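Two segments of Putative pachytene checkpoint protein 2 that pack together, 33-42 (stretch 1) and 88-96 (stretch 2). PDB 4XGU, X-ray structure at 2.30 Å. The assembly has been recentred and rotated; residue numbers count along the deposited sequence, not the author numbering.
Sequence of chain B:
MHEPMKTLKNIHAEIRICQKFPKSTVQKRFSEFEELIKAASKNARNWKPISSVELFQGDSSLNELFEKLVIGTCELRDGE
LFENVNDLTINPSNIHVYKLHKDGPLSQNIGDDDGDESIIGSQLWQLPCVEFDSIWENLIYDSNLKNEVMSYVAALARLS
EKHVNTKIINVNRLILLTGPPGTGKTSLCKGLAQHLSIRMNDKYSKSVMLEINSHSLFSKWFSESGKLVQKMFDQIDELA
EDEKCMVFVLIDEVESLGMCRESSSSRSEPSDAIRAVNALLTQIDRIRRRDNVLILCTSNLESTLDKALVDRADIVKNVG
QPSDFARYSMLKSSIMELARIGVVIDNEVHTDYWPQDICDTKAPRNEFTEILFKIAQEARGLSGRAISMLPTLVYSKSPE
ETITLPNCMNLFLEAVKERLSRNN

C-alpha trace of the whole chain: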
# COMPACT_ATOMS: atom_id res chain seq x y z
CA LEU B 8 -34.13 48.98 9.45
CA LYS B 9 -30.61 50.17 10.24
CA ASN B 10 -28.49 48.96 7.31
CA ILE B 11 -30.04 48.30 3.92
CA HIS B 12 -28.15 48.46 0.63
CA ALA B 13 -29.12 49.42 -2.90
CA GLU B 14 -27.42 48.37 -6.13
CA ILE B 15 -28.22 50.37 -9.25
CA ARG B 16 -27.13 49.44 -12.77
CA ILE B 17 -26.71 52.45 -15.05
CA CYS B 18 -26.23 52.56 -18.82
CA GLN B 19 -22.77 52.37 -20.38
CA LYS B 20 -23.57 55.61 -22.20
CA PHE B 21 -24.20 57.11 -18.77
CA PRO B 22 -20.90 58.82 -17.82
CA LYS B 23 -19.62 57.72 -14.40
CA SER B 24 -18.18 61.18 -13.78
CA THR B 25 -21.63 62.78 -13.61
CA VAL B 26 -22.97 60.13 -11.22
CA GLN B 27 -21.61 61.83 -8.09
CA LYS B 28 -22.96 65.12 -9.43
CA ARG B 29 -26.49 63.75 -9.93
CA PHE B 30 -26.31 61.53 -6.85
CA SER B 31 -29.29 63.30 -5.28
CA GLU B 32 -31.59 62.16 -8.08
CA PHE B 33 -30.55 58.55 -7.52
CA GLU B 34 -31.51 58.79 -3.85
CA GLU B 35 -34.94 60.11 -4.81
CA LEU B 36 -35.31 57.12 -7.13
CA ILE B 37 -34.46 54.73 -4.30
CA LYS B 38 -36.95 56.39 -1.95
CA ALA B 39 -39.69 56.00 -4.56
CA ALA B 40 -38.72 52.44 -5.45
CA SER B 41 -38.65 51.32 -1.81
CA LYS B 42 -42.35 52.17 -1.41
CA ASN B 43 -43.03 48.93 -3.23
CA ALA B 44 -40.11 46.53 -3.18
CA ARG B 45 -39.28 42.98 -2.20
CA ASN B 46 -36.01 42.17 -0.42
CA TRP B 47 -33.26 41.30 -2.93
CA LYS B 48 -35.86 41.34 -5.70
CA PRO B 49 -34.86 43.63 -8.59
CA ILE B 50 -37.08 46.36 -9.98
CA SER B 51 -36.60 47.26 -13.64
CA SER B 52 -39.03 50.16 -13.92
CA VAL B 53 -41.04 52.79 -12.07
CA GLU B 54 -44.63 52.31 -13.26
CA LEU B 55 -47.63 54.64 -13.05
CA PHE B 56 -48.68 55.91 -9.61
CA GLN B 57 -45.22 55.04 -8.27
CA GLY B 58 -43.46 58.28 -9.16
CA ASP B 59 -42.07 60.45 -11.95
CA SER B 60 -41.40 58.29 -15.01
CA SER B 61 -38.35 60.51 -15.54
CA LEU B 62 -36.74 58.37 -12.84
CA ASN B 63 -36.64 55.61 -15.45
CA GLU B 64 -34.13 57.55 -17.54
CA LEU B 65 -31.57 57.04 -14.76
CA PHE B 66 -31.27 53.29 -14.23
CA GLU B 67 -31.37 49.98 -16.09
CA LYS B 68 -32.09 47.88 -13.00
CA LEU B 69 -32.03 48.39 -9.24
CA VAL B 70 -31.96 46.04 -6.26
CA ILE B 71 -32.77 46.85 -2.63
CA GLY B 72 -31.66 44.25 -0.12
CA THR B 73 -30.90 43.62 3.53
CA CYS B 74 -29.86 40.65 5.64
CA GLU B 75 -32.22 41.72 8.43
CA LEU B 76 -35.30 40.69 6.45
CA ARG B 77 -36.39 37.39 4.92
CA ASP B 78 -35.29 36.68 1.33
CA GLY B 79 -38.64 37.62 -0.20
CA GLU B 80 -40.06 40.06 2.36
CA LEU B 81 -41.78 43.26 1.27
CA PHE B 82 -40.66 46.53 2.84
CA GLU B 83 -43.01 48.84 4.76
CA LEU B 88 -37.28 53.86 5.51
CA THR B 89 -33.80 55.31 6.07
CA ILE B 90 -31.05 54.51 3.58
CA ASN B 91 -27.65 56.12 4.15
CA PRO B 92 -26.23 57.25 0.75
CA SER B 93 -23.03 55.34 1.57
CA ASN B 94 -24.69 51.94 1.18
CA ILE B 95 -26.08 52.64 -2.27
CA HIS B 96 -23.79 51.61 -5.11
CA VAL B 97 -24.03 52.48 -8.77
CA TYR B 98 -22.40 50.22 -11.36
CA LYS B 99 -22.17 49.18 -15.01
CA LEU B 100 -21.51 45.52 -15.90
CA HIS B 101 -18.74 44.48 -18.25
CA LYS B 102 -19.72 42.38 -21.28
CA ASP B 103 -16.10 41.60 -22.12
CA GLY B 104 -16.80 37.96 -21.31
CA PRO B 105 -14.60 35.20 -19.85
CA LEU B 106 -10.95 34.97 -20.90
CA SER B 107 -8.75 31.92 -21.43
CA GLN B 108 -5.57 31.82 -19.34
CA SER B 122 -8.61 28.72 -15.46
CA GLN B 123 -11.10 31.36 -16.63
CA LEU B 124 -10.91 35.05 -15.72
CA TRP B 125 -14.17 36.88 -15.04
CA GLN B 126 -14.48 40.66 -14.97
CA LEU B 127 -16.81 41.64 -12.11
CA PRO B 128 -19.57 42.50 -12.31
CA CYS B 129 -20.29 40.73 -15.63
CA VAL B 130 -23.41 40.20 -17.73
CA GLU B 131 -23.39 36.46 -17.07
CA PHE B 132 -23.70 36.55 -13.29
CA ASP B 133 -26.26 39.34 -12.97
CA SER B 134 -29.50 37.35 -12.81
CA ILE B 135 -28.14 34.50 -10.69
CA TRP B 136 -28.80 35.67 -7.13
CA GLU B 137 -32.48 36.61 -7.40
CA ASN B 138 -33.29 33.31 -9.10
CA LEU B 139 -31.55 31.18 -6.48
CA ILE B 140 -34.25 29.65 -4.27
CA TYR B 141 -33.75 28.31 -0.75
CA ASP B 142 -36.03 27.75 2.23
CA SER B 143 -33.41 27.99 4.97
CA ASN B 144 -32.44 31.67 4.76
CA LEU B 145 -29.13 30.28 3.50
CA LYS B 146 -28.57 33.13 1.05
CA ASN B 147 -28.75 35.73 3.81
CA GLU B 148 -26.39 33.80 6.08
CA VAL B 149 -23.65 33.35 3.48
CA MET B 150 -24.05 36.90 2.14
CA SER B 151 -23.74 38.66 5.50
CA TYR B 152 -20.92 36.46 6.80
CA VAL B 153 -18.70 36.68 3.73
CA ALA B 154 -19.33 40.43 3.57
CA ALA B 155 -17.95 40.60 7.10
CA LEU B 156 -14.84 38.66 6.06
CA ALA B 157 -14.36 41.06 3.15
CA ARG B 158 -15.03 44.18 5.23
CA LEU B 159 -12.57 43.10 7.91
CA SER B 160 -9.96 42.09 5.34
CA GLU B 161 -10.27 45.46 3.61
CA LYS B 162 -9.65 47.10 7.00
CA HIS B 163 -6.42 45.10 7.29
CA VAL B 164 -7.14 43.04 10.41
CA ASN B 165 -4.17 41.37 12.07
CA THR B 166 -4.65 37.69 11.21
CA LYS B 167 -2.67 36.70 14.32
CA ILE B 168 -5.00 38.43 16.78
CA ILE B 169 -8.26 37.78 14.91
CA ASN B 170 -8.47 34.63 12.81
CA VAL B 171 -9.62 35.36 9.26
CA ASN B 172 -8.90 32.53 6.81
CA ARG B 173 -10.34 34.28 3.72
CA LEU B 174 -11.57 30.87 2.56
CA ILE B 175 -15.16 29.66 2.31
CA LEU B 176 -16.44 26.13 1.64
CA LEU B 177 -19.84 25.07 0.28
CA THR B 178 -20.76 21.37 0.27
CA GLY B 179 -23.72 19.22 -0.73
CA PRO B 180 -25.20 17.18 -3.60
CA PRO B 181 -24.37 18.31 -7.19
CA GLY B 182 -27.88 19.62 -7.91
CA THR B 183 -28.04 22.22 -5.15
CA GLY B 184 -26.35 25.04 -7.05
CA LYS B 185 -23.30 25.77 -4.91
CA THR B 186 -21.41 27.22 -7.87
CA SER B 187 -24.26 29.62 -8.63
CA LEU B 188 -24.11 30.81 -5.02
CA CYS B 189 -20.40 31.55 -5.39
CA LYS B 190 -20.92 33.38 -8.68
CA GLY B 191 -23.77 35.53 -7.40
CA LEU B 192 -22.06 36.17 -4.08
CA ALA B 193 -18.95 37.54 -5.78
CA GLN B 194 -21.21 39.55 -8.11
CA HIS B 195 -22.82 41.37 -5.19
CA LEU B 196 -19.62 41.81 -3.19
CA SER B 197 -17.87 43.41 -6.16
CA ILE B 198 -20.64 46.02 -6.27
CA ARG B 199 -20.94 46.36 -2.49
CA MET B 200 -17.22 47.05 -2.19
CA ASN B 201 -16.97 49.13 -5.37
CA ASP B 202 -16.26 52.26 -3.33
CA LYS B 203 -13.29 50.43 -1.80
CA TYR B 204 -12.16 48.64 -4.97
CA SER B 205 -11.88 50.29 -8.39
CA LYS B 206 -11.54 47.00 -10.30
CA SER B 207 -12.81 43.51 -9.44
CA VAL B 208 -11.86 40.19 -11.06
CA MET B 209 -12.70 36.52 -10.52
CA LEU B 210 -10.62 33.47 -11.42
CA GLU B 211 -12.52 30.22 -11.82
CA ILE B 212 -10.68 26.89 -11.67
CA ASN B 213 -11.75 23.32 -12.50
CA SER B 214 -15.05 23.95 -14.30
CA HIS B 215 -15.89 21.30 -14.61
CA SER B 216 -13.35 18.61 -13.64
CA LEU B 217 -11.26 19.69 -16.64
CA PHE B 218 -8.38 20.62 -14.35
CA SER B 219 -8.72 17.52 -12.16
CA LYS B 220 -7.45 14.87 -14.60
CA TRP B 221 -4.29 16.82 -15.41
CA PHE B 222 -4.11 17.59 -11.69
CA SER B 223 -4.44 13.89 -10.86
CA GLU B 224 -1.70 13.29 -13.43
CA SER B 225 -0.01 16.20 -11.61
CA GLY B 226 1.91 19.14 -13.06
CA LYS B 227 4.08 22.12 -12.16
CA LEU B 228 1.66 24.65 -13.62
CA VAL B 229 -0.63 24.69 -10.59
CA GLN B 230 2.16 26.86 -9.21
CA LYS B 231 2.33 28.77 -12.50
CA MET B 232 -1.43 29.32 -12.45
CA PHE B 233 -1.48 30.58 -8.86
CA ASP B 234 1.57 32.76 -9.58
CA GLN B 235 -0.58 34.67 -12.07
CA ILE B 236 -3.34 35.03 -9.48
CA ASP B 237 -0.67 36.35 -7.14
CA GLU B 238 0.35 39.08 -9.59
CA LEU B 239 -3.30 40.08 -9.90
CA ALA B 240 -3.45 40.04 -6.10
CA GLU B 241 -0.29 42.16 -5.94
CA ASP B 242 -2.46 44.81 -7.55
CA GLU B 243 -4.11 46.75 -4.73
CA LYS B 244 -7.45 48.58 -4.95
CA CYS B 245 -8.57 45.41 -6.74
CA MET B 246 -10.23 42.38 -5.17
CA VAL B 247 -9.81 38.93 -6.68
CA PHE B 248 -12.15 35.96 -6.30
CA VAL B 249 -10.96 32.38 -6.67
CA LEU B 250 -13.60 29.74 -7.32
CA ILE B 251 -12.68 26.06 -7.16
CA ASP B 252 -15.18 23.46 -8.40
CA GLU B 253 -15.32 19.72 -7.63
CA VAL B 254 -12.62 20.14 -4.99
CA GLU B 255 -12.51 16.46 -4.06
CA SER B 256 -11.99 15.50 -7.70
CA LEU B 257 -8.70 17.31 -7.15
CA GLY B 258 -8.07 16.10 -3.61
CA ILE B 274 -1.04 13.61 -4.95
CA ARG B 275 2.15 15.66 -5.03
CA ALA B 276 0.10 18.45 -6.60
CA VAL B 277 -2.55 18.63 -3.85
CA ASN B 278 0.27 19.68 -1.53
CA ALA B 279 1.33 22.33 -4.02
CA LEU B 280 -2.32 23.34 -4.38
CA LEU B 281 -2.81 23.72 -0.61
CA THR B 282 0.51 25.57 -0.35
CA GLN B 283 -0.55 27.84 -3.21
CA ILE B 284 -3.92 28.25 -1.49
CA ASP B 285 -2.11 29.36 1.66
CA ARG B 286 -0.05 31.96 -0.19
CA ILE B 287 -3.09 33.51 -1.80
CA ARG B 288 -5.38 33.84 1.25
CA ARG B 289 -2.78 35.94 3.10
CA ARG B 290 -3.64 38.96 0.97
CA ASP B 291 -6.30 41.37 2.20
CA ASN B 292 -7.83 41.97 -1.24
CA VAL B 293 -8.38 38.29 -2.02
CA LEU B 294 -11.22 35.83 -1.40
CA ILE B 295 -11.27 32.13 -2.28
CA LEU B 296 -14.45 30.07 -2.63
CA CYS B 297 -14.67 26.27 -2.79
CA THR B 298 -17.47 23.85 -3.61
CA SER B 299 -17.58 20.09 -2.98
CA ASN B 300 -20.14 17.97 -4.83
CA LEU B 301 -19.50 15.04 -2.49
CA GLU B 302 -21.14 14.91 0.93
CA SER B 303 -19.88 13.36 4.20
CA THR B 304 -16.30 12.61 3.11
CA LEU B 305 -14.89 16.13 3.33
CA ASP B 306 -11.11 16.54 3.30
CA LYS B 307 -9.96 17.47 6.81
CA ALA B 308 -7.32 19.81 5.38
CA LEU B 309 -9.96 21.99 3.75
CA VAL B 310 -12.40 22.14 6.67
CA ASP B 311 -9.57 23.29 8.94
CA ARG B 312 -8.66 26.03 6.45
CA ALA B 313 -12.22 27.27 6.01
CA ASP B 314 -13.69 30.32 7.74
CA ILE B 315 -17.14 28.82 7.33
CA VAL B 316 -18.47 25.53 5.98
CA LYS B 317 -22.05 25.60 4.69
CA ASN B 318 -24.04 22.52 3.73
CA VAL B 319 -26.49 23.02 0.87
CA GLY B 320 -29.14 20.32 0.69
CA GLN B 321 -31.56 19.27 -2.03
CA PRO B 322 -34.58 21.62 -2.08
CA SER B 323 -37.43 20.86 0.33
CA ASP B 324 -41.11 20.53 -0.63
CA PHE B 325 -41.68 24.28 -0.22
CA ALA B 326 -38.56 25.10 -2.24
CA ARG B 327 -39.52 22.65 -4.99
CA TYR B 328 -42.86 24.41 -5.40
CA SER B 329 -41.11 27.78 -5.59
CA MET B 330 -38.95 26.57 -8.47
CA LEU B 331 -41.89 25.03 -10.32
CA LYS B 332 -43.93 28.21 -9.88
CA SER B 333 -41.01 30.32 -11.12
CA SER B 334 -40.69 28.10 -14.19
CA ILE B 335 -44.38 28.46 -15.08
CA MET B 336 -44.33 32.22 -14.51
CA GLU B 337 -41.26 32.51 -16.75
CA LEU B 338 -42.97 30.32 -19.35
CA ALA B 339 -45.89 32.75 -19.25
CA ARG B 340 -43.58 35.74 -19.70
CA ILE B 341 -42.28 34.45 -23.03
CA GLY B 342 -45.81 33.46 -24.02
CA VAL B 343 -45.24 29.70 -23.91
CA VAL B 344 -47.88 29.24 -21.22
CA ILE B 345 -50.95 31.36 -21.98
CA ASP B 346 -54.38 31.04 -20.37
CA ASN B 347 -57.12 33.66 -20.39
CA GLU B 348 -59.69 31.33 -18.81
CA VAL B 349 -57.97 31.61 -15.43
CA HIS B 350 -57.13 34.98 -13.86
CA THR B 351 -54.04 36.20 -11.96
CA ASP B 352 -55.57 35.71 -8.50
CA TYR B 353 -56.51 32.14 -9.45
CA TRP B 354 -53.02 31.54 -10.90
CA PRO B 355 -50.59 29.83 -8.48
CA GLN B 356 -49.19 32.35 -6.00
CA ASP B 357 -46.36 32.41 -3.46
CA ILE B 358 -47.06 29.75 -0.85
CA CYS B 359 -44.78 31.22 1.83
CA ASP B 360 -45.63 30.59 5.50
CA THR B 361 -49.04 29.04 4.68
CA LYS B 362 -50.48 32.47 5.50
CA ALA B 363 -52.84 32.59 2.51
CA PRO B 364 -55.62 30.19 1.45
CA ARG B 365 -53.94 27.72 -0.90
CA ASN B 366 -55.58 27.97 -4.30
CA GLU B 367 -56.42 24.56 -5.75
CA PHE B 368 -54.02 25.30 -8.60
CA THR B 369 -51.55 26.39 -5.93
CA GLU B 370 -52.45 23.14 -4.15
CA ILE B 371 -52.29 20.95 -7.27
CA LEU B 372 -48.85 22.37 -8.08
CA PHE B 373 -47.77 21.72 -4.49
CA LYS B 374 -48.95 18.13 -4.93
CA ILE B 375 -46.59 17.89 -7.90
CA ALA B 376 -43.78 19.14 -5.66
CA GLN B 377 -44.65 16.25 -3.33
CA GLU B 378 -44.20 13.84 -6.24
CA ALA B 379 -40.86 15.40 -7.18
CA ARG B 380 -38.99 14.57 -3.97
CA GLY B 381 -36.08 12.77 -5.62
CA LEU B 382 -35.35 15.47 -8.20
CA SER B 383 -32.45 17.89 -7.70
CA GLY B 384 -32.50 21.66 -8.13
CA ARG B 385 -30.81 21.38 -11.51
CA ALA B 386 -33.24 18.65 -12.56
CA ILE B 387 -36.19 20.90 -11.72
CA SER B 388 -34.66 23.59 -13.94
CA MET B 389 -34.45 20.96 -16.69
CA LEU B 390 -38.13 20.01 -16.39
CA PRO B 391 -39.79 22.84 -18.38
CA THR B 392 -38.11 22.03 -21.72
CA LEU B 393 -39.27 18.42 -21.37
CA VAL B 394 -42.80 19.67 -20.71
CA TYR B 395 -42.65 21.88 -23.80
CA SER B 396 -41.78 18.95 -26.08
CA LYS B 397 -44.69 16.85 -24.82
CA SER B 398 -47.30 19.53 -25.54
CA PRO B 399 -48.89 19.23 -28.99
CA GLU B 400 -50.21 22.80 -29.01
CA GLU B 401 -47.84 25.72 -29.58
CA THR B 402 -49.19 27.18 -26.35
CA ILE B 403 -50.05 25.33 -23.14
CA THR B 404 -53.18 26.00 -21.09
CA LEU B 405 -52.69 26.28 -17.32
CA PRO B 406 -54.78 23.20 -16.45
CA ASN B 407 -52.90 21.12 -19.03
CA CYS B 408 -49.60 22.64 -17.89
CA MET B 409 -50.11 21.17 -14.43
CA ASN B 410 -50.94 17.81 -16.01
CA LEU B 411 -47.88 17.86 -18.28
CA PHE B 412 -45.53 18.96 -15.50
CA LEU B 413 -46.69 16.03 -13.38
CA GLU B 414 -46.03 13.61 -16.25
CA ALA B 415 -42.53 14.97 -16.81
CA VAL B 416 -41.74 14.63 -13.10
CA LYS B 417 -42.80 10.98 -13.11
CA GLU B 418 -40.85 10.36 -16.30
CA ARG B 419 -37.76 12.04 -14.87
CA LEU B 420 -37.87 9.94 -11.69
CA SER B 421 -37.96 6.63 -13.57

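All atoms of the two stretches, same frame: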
# COMPACT_ATOMS: atom_id res chain seq x y z
N PHE B 33 -30.56 59.99 -7.74
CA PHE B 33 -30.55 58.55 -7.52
C PHE B 33 -31.20 58.21 -6.18
O PHE B 33 -31.88 57.19 -6.07
CB PHE B 33 -29.12 58.01 -7.56
CG PHE B 33 -28.62 57.72 -8.94
CD1 PHE B 33 -28.96 56.54 -9.58
CD2 PHE B 33 -27.82 58.63 -9.60
CE1 PHE B 33 -28.51 56.27 -10.85
CE2 PHE B 33 -27.36 58.37 -10.88
CZ PHE B 33 -27.71 57.19 -11.50
N GLU B 34 -30.98 59.05 -5.18
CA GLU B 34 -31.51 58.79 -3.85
C GLU B 34 -33.03 58.97 -3.83
O GLU B 34 -33.74 58.28 -3.10
CB GLU B 34 -30.85 59.70 -2.82
CG GLU B 34 -31.19 59.36 -1.39
CD GLU B 34 -30.24 60.00 -0.39
OE1 GLU B 34 -30.39 59.74 0.82
OE2 GLU B 34 -29.35 60.76 -0.83
N GLU B 35 -33.51 59.90 -4.65
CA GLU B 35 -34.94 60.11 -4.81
C GLU B 35 -35.58 58.89 -5.47
O GLU B 35 -36.66 58.45 -5.07
CB GLU B 35 -35.20 61.38 -5.63
CG GLU B 35 -36.20 62.36 -5.00
CD GLU B 35 -35.72 62.96 -3.68
OE1 GLU B 35 -34.53 62.79 -3.33
OE2 GLU B 35 -36.54 63.60 -2.99
N LEU B 36 -34.89 58.35 -6.47
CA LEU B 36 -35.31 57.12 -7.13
C LEU B 36 -35.46 55.96 -6.14
O LEU B 36 -36.45 55.23 -6.17
CB LEU B 36 -34.31 56.73 -8.22
CG LEU B 36 -34.43 55.30 -8.76
CD1 LEU B 36 -35.72 55.12 -9.54
CD2 LEU B 36 -33.21 54.92 -9.60
N ILE B 37 -34.47 55.82 -5.27
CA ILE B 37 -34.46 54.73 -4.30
C ILE B 37 -35.57 54.89 -3.26
O ILE B 37 -36.17 53.91 -2.83
CB ILE B 37 -33.10 54.63 -3.60
CG1 ILE B 37 -32.01 54.30 -4.63
CG2 ILE B 37 -33.11 53.58 -2.51
CD1 ILE B 37 -30.62 54.33 -4.07
N LYS B 38 -35.86 56.13 -2.88
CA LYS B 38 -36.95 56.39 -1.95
C LYS B 38 -38.29 56.00 -2.57
O LYS B 38 -39.15 55.42 -1.90
CB LYS B 38 -36.97 57.86 -1.52
N ALA B 39 -38.45 56.30 -3.85
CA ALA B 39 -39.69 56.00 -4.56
C ALA B 39 -39.84 54.51 -4.82
O ALA B 39 -40.93 53.95 -4.75
CB ALA B 39 -39.77 56.78 -5.86
N ALA B 40 -38.72 53.86 -5.14
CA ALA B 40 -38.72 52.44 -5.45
C ALA B 40 -38.93 51.57 -4.22
O ALA B 40 -39.45 50.46 -4.31
CB ALA B 40 -37.42 52.05 -6.14
N SER B 41 -38.54 52.08 -3.05
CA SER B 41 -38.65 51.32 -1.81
C SER B 41 -40.09 51.23 -1.32
O SER B 41 -40.42 50.37 -0.50
CB SER B 41 -37.76 51.93 -0.73
OG SER B 41 -38.19 53.24 -0.41
N LYS B 42 -40.94 52.13 -1.81
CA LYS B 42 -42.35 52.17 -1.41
C LYS B 42 -43.06 50.88 -1.79
O LYS B 42 -43.99 50.44 -1.11
CB LYS B 42 -43.05 53.37 -2.05
CG LYS B 42 -42.51 54.72 -1.60
CD LYS B 42 -42.67 54.89 -0.10
CE LYS B 42 -42.26 56.28 0.35
NZ LYS B 42 -42.44 56.46 1.82
N LEU B 88 -38.55 54.55 5.71
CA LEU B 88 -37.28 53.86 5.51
C LEU B 88 -36.13 54.86 5.51
O LEU B 88 -36.30 56.02 5.11
CB LEU B 88 -37.31 53.07 4.20
CG LEU B 88 -36.30 51.93 4.06
CD1 LEU B 88 -36.23 51.13 5.35
CD2 LEU B 88 -36.69 51.03 2.90
N THR B 89 -34.96 54.43 5.96
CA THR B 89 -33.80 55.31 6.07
C THR B 89 -32.55 54.68 5.49
O THR B 89 -31.89 53.87 6.14
CB THR B 89 -33.52 55.70 7.53
OG1 THR B 89 -33.60 54.53 8.36
CG2 THR B 89 -34.54 56.72 8.02
N ILE B 90 -32.21 55.07 4.26
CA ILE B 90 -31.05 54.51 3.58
C ILE B 90 -29.92 55.53 3.45
O ILE B 90 -30.01 56.48 2.67
CB ILE B 90 -31.42 54.00 2.18
CG1 ILE B 90 -32.61 53.05 2.27
CG2 ILE B 90 -30.23 53.31 1.54
CD1 ILE B 90 -33.02 52.48 0.93
N ASN B 91 -28.86 55.31 4.22
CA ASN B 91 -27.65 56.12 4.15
C ASN B 91 -27.02 56.02 2.76
O ASN B 91 -26.75 54.92 2.28
CB ASN B 91 -26.67 55.68 5.24
CG ASN B 91 -25.26 56.19 5.02
OD1 ASN B 91 -25.04 57.29 4.51
ND2 ASN B 91 -24.28 55.38 5.41
N PRO B 92 -26.79 57.18 2.11
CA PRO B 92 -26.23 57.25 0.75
C PRO B 92 -24.86 56.60 0.58
O PRO B 92 -24.31 56.64 -0.52
CB PRO B 92 -26.14 58.76 0.50
CG PRO B 92 -26.22 59.40 1.85
CD PRO B 92 -27.13 58.51 2.63
N SER B 93 -24.31 56.03 1.65
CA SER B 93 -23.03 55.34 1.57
C SER B 93 -23.20 53.86 1.24
O SER B 93 -22.24 53.19 0.84
CB SER B 93 -22.26 55.49 2.89
OG SER B 93 -21.15 54.60 2.92
N ASN B 94 -24.41 53.35 1.42
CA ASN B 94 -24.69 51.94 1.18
C ASN B 94 -25.29 51.70 -0.20
O ASN B 94 -25.56 50.56 -0.57
CB ASN B 94 -25.63 51.38 2.24
CG ASN B 94 -25.18 51.71 3.64
OD1 ASN B 94 -24.37 51.00 4.23
ND2 ASN B 94 -25.72 52.79 4.20
N ILE B 95 -25.51 52.77 -0.95
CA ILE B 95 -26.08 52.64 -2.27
C ILE B 95 -24.99 52.73 -3.34
O ILE B 95 -24.25 53.71 -3.41
CB ILE B 95 -27.19 53.69 -2.52
CG1 ILE B 95 -26.66 55.11 -2.37
CG2 ILE B 95 -28.31 53.49 -1.54
CD1 ILE B 95 -27.74 56.16 -2.50
N HIS B 96 -24.88 51.69 -4.15
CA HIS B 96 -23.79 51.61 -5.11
C HIS B 96 -24.30 51.58 -6.54
O HIS B 96 -25.23 50.84 -6.88
CB HIS B 96 -22.93 50.38 -4.85
CG HIS B 96 -22.54 50.22 -3.42
ND1 HIS B 96 -23.25 49.43 -2.54
CD2 HIS B 96 -21.52 50.76 -2.70
CE1 HIS B 96 -22.68 49.48 -1.34
NE2 HIS B 96 -21.63 50.28 -1.42

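The contact between the helix of stretch 1 and the mostly irregular stretch 2 is small, burying 307 Å² in all. No hydrogen bond crosses it.

Apolar packing centres on Ile 37. CG2 of Ile 37 lies 3.6 Å from CD1 of Ile 90, and CD1 of Ile 37 lies 3.5 Å from CG2 of Ile 95. Both are van der Waals distances. The CA-to-CB bonds of all three isoleucines point toward the opposing stretch. Further along, CB of Ser 41 meets CD2 of Leu 88 at 3.9 Å.

Glu 34 makes the polar approach. Its chain is extended, with chi1 and chi2 both t. OE1 of Glu 34 is 3.8 Å from O of Ile 90 and 3.9 Å from CD of Pro 92. Neither is a hydrogen bond; these are contacts of proximity.

Glu 34, Ile 37 and Ser 41 are spaced three and four apart, and their CA-to-CB bonds all point toward stretch 2. Backbone hydrogen bonds hold the helix, such as Ile 37 N to Phe 33 O at 3.0 Å. The hydroxyl OG of Ser 41 donates to O of Lys 38 at 2.8 Å, within its own stretch.

In stretch 2, a type I turn runs from Asn 91 to Asn 94. Asn 94 donates twice to O of Asn 91, from N at 2.9 Å and from ND2 at 3.0 Å. This turn links Ile 90 to Ile 95.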